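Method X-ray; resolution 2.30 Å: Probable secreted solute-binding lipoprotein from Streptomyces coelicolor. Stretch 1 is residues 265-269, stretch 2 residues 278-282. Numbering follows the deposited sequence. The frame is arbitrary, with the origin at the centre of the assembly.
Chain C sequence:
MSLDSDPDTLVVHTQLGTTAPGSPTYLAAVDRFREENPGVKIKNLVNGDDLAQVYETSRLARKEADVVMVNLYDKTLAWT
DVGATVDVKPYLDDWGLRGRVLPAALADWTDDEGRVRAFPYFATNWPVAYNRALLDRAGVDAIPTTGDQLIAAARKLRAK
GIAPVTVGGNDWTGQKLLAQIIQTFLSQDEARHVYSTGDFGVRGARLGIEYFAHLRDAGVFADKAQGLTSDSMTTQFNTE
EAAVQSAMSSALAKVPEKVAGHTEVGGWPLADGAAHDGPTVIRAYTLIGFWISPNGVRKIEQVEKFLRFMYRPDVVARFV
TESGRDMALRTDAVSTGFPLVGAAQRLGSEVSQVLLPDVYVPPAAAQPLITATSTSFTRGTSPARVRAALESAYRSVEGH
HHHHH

Stretch 1, residues 265-269: VGGWP
Stretch 2 278-282: GPTVI

The two stretches of chain C meet through main-chain hydrogen bonds supplemented by a small set of van der Waals contacts, and together they bury 231 Å² counted over both sides. They run antiparallel, and the register is fixed by a single bridge that pairs Trp268 with Thr280, CA to CA 5.0 Å. The closest CA atoms are nevertheless those of Gly267 and Pro279, 4.4 Å apart. Val265 and Gly266 end one strand, Thr280 to Ile282 begin another, and Gly267 to Pro269, like Gly278 and Pro279, are loop or turn.

Two hydrogen bonds define the bridge, each residue of the pair giving its amide and receiving the other's. Trp268 N donates to Thr280 O at 2.7 Å with an N-H...O angle of 165°, short and nearly straight. The return bond, from Thr280 N to Trp268 O, is longer at 3.2 Å and more bent at 148°. Both residues have extended backbones, with phi/psi of -82/130 for Trp268 and -92/147 for Thr280, which lets NH and CO of each face the partner. No hydrogen bond or salt bridge between side chains adds to this pair.

The backbone around the bridge is shaped by glycine and proline. Gly266 (-153/-152) and Gly267 (-118/178) are extended; Pro269 follows at -47/150. On the other side Gly278 has phi/psi 32/-178, a positive phi that favours glycine, and the peptide bond from it to Pro279 is cis. Pro279 itself lies at -59/155, Val281 at -139/144 and Ile282 at -81/137. Both prolines have the C-gamma exo pucker.

Packing centres on Gly267 and Pro279. The CB of Pro279 points toward stretch 1 and lies 3.1 Å from Trp268 O and 3.3 Å from Gly267 C, so the ring rests against the main chain. Gly267 allows close approach from its own side: its CA is 3.2 Å from Thr280 O and 3.5 Å from Val281 CG1. A CB on Gly267 would lie 2.7 Å from Pro279 C and 3.0 Å from Thr280 O, both clashes, so the absence of a side chain suits this buried position.

The remaining side chains frame these contacts. Val281, chi1 -53° (m), leaves its CA sideways yet brings CG1 to 3.5 Å from Gly266 O. Trp268 (chi1 -174°, t; chi2 -88°) also starts sideways, but the end of its side chain leads away; its CB sits 3.7 Å from OG1 of Thr280, whose chi1 is 70° (p) and whose hydroxyl is hydrogen-bonded elsewhere in the structure. Pro269 points away, and its N remains 4.2 Å from Pro279 CB.

Val265 (chi1 -64°, m) and Ile282 (chi1 -70°, m; chi2 179°, t) lie beyond the contact: Val265 CB comes no nearer than 7.5 Å, to Val281 CG1, and Ile282 CG1 no nearer than 8.3 Å, to Trp268 CB. Ile282 is nonetheless buried, as suits its aliphatic side chain.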

# COMPACT_ATOMS: atom_id res chain seq x y z
N VAL C 265 -29.13 -9.36 -51.46
CA VAL C 265 -28.22 -8.33 -51.96
C VAL C 265 -26.80 -8.84 -52.11
O VAL C 265 -26.32 -9.65 -51.31
CB VAL C 265 -28.20 -7.09 -51.04
CG1 VAL C 265 -29.57 -6.43 -51.02
CG2 VAL C 265 -27.78 -7.48 -49.64
N GLY C 266 -26.13 -8.35 -53.15
CA GLY C 266 -24.76 -8.72 -53.42
C GLY C 266 -24.08 -7.59 -54.19
O GLY C 266 -24.46 -6.43 -54.05
N GLY C 267 -23.09 -7.94 -55.00
CA GLY C 267 -22.39 -6.94 -55.78
C GLY C 267 -22.56 -7.24 -57.26
O GLY C 267 -23.20 -8.23 -57.63
N TRP C 268 -22.01 -6.39 -58.11
CA TRP C 268 -22.12 -6.60 -59.54
C TRP C 268 -21.05 -7.61 -60.00
O TRP C 268 -19.87 -7.48 -59.66
CB TRP C 268 -21.97 -5.26 -60.28
CG TRP C 268 -22.23 -5.37 -61.74
CD1 TRP C 268 -21.32 -5.69 -62.71
CD2 TRP C 268 -23.50 -5.28 -62.40
NE1 TRP C 268 -21.94 -5.80 -63.92
CE2 TRP C 268 -23.28 -5.56 -63.77
CE3 TRP C 268 -24.80 -5.00 -61.97
CZ2 TRP C 268 -24.31 -5.56 -64.71
CZ3 TRP C 268 -25.83 -5.00 -62.91
CH2 TRP C 268 -25.57 -5.28 -64.26
N PRO C 269 -21.46 -8.64 -60.75
CA PRO C 269 -20.55 -9.67 -61.25
C PRO C 269 -19.28 -9.12 -61.87
O PRO C 269 -19.29 -8.03 -62.43
CB PRO C 269 -21.41 -10.43 -62.25
CG PRO C 269 -22.75 -10.38 -61.61
CD PRO C 269 -22.84 -8.92 -61.18
N GLY C 278 -13.94 -8.24 -55.99
CA GLY C 278 -15.37 -8.22 -56.32
C GLY C 278 -16.26 -9.35 -55.85
O GLY C 278 -15.79 -10.27 -55.19
N PRO C 279 -17.56 -9.35 -56.18
CA PRO C 279 -18.35 -8.36 -56.93
C PRO C 279 -18.36 -6.96 -56.31
O PRO C 279 -18.22 -6.81 -55.09
CB PRO C 279 -19.73 -8.99 -56.98
CG PRO C 279 -19.42 -10.45 -56.98
CD PRO C 279 -18.38 -10.54 -55.91
N THR C 280 -18.58 -5.96 -57.15
CA THR C 280 -18.57 -4.57 -56.72
C THR C 280 -19.89 -3.94 -56.30
O THR C 280 -20.95 -4.26 -56.83
CB THR C 280 -17.99 -3.67 -57.84
OG1 THR C 280 -18.92 -3.62 -58.93
CG2 THR C 280 -16.67 -4.23 -58.36
N VAL C 281 -19.79 -3.03 -55.33
CA VAL C 281 -20.93 -2.27 -54.85
C VAL C 281 -20.43 -0.84 -54.65
O VAL C 281 -19.28 -0.62 -54.27
CB VAL C 281 -21.49 -2.79 -53.49
CG1 VAL C 281 -21.76 -4.29 -53.57
CG2 VAL C 281 -20.52 -2.48 -52.36
N ILE C 282 -21.29 0.15 -54.93
CA ILE C 282 -20.92 1.55 -54.75
C ILE C 282 -21.06 1.96 -53.29
O ILE C 282 -22.02 1.60 -52.62
CB ILE C 282 -21.82 2.50 -55.59
CG1 ILE C 282 -21.53 2.34 -57.08
CG2 ILE C 282 -21.61 3.95 -55.17
CD1 ILE C 282 -22.40 3.23 -57.96